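Local coordinates for protein xylosidase (Xanthomonas axonopodis pv. citri, PDB 6XN2) that is a family 43 glycoside hydrolase that binds xylotriose and probably releases xylose from short beta-xylo-oligosaccharides, at residues Q295-T307 with I350-W364. Sequence-based numbering, arbitrary orientation.
Sequences QGVLLAPVVGWTT and IATIYPYGEDAVSPW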
loop_
_atom_site.group_PDB
_atom_site.type_symbol
_atom_site.label_atom_id
_atom_site.label_comp_id
_atom_site.label_asym_id
_atom_site.label_seq_id
_atom_site.Cartn_x
_atom_site.Cartn_y
_atom_site.Cartn_z
ATOM N N GLN A 295 11.591 -13.512 1.130
ATOM C CA GLN A 295 11.254 -14.605 2.030
ATOM C C GLN A 295 10.194 -15.520 1.424
ATOM O O GLN A 295 10.407 -16.720 1.312
ATOM C CB GLN A 295 10.780 -14.067 3.376
ATOM C CG GLN A 295 11.839 -13.281 4.138
ATOM C CD GLN A 295 13.059 -14.117 4.464
ATOM O OE1 GLN A 295 12.944 -15.216 5.006
ATOM N NE2 GLN A 295 14.238 -13.603 4.132
ATOM N N GLY A 296 9.058 -14.959 1.019
ATOM C CA GLY A 296 8.000 -15.770 0.441
ATOM C C GLY A 296 6.706 -15.021 0.195
ATOM O O GLY A 296 6.683 -13.787 0.215
ATOM N N VAL A 297 5.623 -15.744 -0.017
ATOM C CA VAL A 297 4.317 -15.200 -0.270
ATOM C C VAL A 297 3.572 -15.008 1.025
ATOM O O VAL A 297 3.476 -15.882 1.817
ATOM C CB VAL A 297 3.500 -16.139 -1.158
ATOM C CG1 VAL A 297 2.117 -15.633 -1.370
ATOM C CG2 VAL A 297 4.175 -16.374 -2.477
ATOM N N LEU A 298 3.005 -13.841 1.181
ATOM C CA LEU A 298 2.314 -13.464 2.394
ATOM C C LEU A 298 0.795 -13.570 2.206
ATOM O O LEU A 298 0.070 -14.000 3.105
ATOM C CB LEU A 298 2.741 -12.047 2.774
ATOM C CG LEU A 298 2.323 -11.427 4.090
ATOM C CD1 LEU A 298 3.456 -10.530 4.538
ATOM C CD2 LEU A 298 1.057 -10.628 3.894
ATOM N N LEU A 299 0.343 -13.241 1.024
ATOM C CA LEU A 299 -1.040 -13.358 0.698
ATOM C C LEU A 299 -1.182 -14.021 -0.643
ATOM O O LEU A 299 -0.658 -13.567 -1.590
ATOM C CB LEU A 299 -1.746 -12.005 0.684
ATOM C CG LEU A 299 -3.245 -11.944 0.406
ATOM C CD1 LEU A 299 -4.069 -12.638 1.458
ATOM C CD2 LEU A 299 -3.740 -10.530 0.234
ATOM N N ALA A 300 -2.066 -14.992 -0.737
ATOM C CA ALA A 300 -2.370 -15.622 -1.999
ATOM C C ALA A 300 -3.310 -14.749 -2.816
ATOM O O ALA A 300 -3.871 -13.804 -2.349
ATOM C CB ALA A 300 -2.983 -16.974 -1.779
ATOM N N PRO A 301 -3.501 -15.105 -4.074
ATOM C CA PRO A 301 -4.323 -14.276 -4.931
ATOM C C PRO A 301 -5.726 -13.998 -4.479
ATOM O O PRO A 301 -6.377 -14.858 -4.008
ATOM C CB PRO A 301 -4.309 -15.035 -6.245
ATOM C CG PRO A 301 -3.050 -15.784 -6.230
ATOM C CD PRO A 301 -2.833 -16.170 -4.821
ATOM N N VAL A 302 -6.149 -12.770 -4.649
ATOM C CA VAL A 302 -7.499 -12.348 -4.301
ATOM C C VAL A 302 -8.354 -12.199 -5.556
ATOM O O VAL A 302 -7.822 -12.150 -6.667
ATOM C CB VAL A 302 -7.492 -11.011 -3.541
ATOM C CG1 VAL A 302 -6.819 -11.170 -2.174
ATOM C CG2 VAL A 302 -6.779 -9.943 -4.370
ATOM N N VAL A 303 -9.661 -12.081 -5.382
ATOM C CA VAL A 303 -10.579 -11.852 -6.475
ATOM C C VAL A 303 -10.385 -10.420 -6.931
ATOM O O VAL A 303 -10.301 -9.539 -6.132
ATOM C CB VAL A 303 -12.037 -12.102 -6.054
ATOM C CG1 VAL A 303 -13.003 -11.550 -7.057
ATOM C CG2 VAL A 303 -12.283 -13.565 -5.868
ATOM N N GLY A 304 -10.299 -10.206 -8.232
ATOM C CA GLY A 304 -10.035 -8.895 -8.759
ATOM C C GLY A 304 -8.575 -8.844 -9.150
ATOM O O GLY A 304 -7.778 -9.416 -8.513
ATOM N N TRP A 305 -8.233 -8.100 -10.168
ATOM C CA TRP A 305 -6.852 -8.142 -10.644
ATOM C C TRP A 305 -5.873 -7.625 -9.596
ATOM O O TRP A 305 -4.845 -8.249 -9.344
ATOM C CB TRP A 305 -6.695 -7.341 -11.933
ATOM C CG TRP A 305 -5.433 -7.663 -12.684
ATOM C CD1 TRP A 305 -5.298 -8.554 -13.716
ATOM C CD2 TRP A 305 -4.127 -7.102 -12.468
ATOM N NE1 TRP A 305 -3.998 -8.582 -14.149
ATOM C CE2 TRP A 305 -3.257 -7.700 -13.403
ATOM C CE3 TRP A 305 -3.610 -6.154 -11.574
ATOM C CZ2 TRP A 305 -1.899 -7.380 -13.475
ATOM C CZ3 TRP A 305 -2.256 -5.837 -11.644
ATOM C CH2 TRP A 305 -1.418 -6.450 -12.587
ATOM N N THR A 306 -6.198 -6.496 -8.978
ATOM C CA THR A 306 -5.272 -5.866 -8.041
ATOM C C THR A 306 -5.261 -6.537 -6.671
ATOM O O THR A 306 -6.214 -7.211 -6.272
ATOM C CB THR A 306 -5.584 -4.363 -7.849
ATOM O OG1 THR A 306 -6.729 -4.195 -7.000
ATOM C CG2 THR A 306 -5.826 -3.691 -9.190
ATOM N N THR A 307 -4.182 -6.305 -5.939
ATOM C CA THR A 307 -4.016 -6.761 -4.584
ATOM C C THR A 307 -3.180 -5.706 -3.866
ATOM O O THR A 307 -2.216 -5.276 -4.380
ATOM C CB THR A 307 -3.459 -8.185 -4.482
ATOM O OG1 THR A 307 -3.424 -8.596 -3.130
ATOM C CG2 THR A 307 -2.113 -8.280 -5.053
ATOM N N ILE A 350 6.625 -15.405 7.972
ATOM C CA ILE A 350 5.202 -15.170 8.013
ATOM C C ILE A 350 4.493 -16.129 7.102
ATOM O O ILE A 350 4.743 -16.160 5.944
ATOM C CB ILE A 350 4.843 -13.750 7.603
ATOM C CG1 ILE A 350 5.574 -12.746 8.456
ATOM C CG2 ILE A 350 3.374 -13.524 7.755
ATOM C CD1 ILE A 350 5.372 -11.328 8.042
ATOM N N ALA A 351 3.586 -16.890 7.659
ATOM C CA ALA A 351 2.851 -17.871 6.918
ATOM C C ALA A 351 1.900 -17.286 5.914
ATOM O O ALA A 351 1.306 -16.289 6.139
ATOM C CB ALA A 351 2.105 -18.754 7.887
ATOM N N THR A 352 1.762 -17.946 4.793
ATOM C CA THR A 352 0.885 -17.479 3.780
ATOM C C THR A 352 -0.567 -17.444 4.227
ATOM O O THR A 352 -1.069 -18.353 4.815
ATOM C CB THR A 352 1.000 -18.337 2.514
ATOM O OG1 THR A 352 2.352 -18.426 2.127
ATOM C CG2 THR A 352 0.273 -17.764 1.418
ATOM N N ILE A 353 -1.231 -16.360 3.925
ATOM C CA ILE A 353 -2.633 -16.231 4.222
ATOM C C ILE A 353 -3.401 -16.539 2.947
ATOM O O ILE A 353 -3.097 -16.022 1.943
ATOM C CB ILE A 353 -2.957 -14.825 4.711
ATOM C CG1 ILE A 353 -2.132 -14.513 5.939
ATOM C CG2 ILE A 353 -4.421 -14.682 4.995
ATOM C CD1 ILE A 353 -2.450 -13.214 6.596
ATOM N N TYR A 354 -4.379 -17.426 3.023
ATOM C CA TYR A 354 -5.182 -17.818 1.888
ATOM C C TYR A 354 -6.535 -17.207 2.128
ATOM O O TYR A 354 -7.240 -17.649 2.960
ATOM C CB TYR A 354 -5.212 -19.340 1.778
ATOM C CG TYR A 354 -3.882 -19.929 1.393
ATOM C CD1 TYR A 354 -2.966 -20.244 2.325
ATOM C CD2 TYR A 354 -3.537 -20.110 0.091
ATOM C CE1 TYR A 354 -1.741 -20.743 1.979
ATOM C CE2 TYR A 354 -2.316 -20.614 -0.260
ATOM C CZ TYR A 354 -1.426 -20.924 0.698
ATOM O OH TYR A 354 -0.214 -21.430 0.391
ATOM N N PRO A 355 -6.892 -16.206 1.344
ATOM C CA PRO A 355 -8.083 -15.382 1.585
ATOM C C PRO A 355 -9.414 -16.106 1.363
ATOM O O PRO A 355 -10.440 -15.585 1.784
ATOM C CB PRO A 355 -7.921 -14.230 0.585
ATOM C CG PRO A 355 -7.030 -14.767 -0.485
ATOM C CD PRO A 355 -6.096 -15.717 0.203
ATOM N N TYR A 356 -9.403 -17.264 0.708
ATOM C CA TYR A 356 -10.630 -18.033 0.507
ATOM C C TYR A 356 -10.425 -19.458 0.992
ATOM O O TYR A 356 -11.183 -20.351 0.638
ATOM C CB TYR A 356 -11.055 -17.992 -0.971
ATOM C CG TYR A 356 -10.942 -16.586 -1.498
ATOM C CD1 TYR A 356 -11.862 -15.611 -1.121
ATOM C CD2 TYR A 356 -9.882 -16.210 -2.316
ATOM C CE1 TYR A 356 -11.745 -14.309 -1.564
ATOM C CE2 TYR A 356 -9.754 -14.905 -2.758
ATOM C CZ TYR A 356 -10.687 -13.963 -2.381
ATOM O OH TYR A 356 -10.560 -12.664 -2.817
ATOM N N GLY A 357 -9.420 -19.648 1.844
ATOM C CA GLY A 357 -9.045 -20.971 2.312
ATOM C C GLY A 357 -7.926 -21.559 1.466
ATOM O O GLY A 357 -7.803 -21.260 0.271
ATOM N N GLU A 358 -7.096 -22.398 2.075
ATOM C CA GLU A 358 -5.974 -22.968 1.340
ATOM C C GLU A 358 -6.466 -23.973 0.299
ATOM O O GLU A 358 -5.810 -24.194 -0.715
ATOM C CB GLU A 358 -4.967 -23.626 2.289
ATOM C CG GLU A 358 -3.797 -24.280 1.555
ATOM C CD GLU A 358 -2.655 -24.679 2.474
ATOM O OE1 GLU A 358 -2.642 -24.238 3.645
ATOM O OE2 GLU A 358 -1.766 -25.428 2.018
ATOM N N ASP A 359 -7.634 -24.560 0.540
ATOM C CA ASP A 359 -8.185 -25.567 -0.367
ATOM C C ASP A 359 -8.901 -24.949 -1.563
ATOM O O ASP A 359 -9.338 -25.660 -2.465
ATOM C CB ASP A 359 -9.150 -26.494 0.376
ATOM C CG ASP A 359 -8.445 -27.396 1.373
ATOM O OD1 ASP A 359 -7.201 -27.513 1.302
ATOM O OD2 ASP A 359 -9.138 -27.994 2.226
ATOM N N ALA A 360 -9.023 -23.628 -1.571
ATOM C CA ALA A 360 -9.779 -22.955 -2.617
ATOM C C ALA A 360 -9.053 -22.981 -3.958
ATOM O O ALA A 360 -7.825 -23.020 -4.021
ATOM C CB ALA A 360 -10.079 -21.516 -2.212
ATOM N N VAL A 361 -9.835 -22.968 -5.031
ATOM C CA VAL A 361 -9.298 -22.764 -6.370
ATOM C C VAL A 361 -8.900 -21.297 -6.499
ATOM O O VAL A 361 -9.750 -20.403 -6.405
ATOM C CB VAL A 361 -10.321 -23.141 -7.462
ATOM C CG1 VAL A 361 -9.945 -22.528 -8.800
ATOM C CG2 VAL A 361 -10.439 -24.652 -7.578
ATOM N N SER A 362 -7.607 -21.052 -6.686
ATOM C CA SER A 362 -7.096 -19.686 -6.747
ATOM C C SER A 362 -7.741 -18.935 -7.907
ATOM O O SER A 362 -7.859 -19.473 -9.009
ATOM C CB SER A 362 -5.570 -19.682 -6.885
ATOM O OG SER A 362 -5.056 -18.362 -6.887
ATOM N N PRO A 363 -8.140 -17.698 -7.676
ATOM C CA PRO A 363 -8.745 -16.914 -8.732
ATOM C C PRO A 363 -7.755 -16.539 -9.832
ATOM O O PRO A 363 -8.180 -16.100 -10.854
ATOM C CB PRO A 363 -9.227 -15.668 -8.014
ATOM C CG PRO A 363 -8.504 -15.621 -6.751
ATOM C CD PRO A 363 -8.080 -16.989 -6.403
ATOM N N TRP A 364 -6.465 -16.676 -9.585
ATOM C CA TRP A 364 -5.427 -16.346 -10.560
ATOM C C TRP A 364 -4.399 -17.426 -10.635
ATOM O O TRP A 364 -4.085 -18.001 -9.642
ATOM C CB TRP A 364 -4.736 -15.018 -10.223
ATOM C CG TRP A 364 -5.645 -13.922 -10.209
ATOM C CD1 TRP A 364 -6.226 -13.403 -9.145
ATOM C CD2 TRP A 364 -6.158 -13.230 -11.321
ATOM N NE1 TRP A 364 -7.069 -12.416 -9.489
ATOM C CE2 TRP A 364 -7.044 -12.289 -10.842
ATOM C CE3 TRP A 364 -5.949 -13.311 -12.688
ATOM C CZ2 TRP A 364 -7.705 -11.442 -11.657
ATOM C CZ3 TRP A 364 -6.595 -12.480 -13.472
ATOM C CH2 TRP A 364 -7.468 -11.550 -12.970
HETATM O O HOH W 1 5.327 -17.157 3.392
#
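Val297 O takes two donors: Thr352 OG1 at 2.8 Å and a water 2.7 Å from Val297 O, which also donates to Ile350 O. Thr352 presents its hydroxyl because OG1 lies anti to its own carbonyl carbon (chi1 -52°), and its CG2 packs against Val297 CG1. Just beyond, Leu299 and Ile353 make a single beta bridge: Ile353 N gives to Leu298 O (2.8 Å), and Ala300 N returns a nearly straight bond to Ile353 O (3.1 Å). Leu299 CD1 and Ala300 CB then rest on Pro355 CD. Within the type I turn from Tyr354 to Gly357, Tyr356 lays its ring edge along Val302 CA and accepts Val303 N on its OH at 2.8 Å; the same OH is hydrogen-bonded to Asp324 OD2, its strongest polar partner. At the C-terminus the Trp364 indole N-H is shared weakly between Val302 O (2.9 Å) and Gly304 O, while Trp305 turns its edge to the Trp364 face in a T-shaped pair, planes at 74°. His278 stacks on Trp364 and meets Trp305 edge-to-face. The tail thus runs beside the end of strand 292-299 in the GH43 beta-propeller, with Leu320 of strand 317-324 touching both Leu299 and Ile353, and helix 29-36 against Val303 and Tyr356.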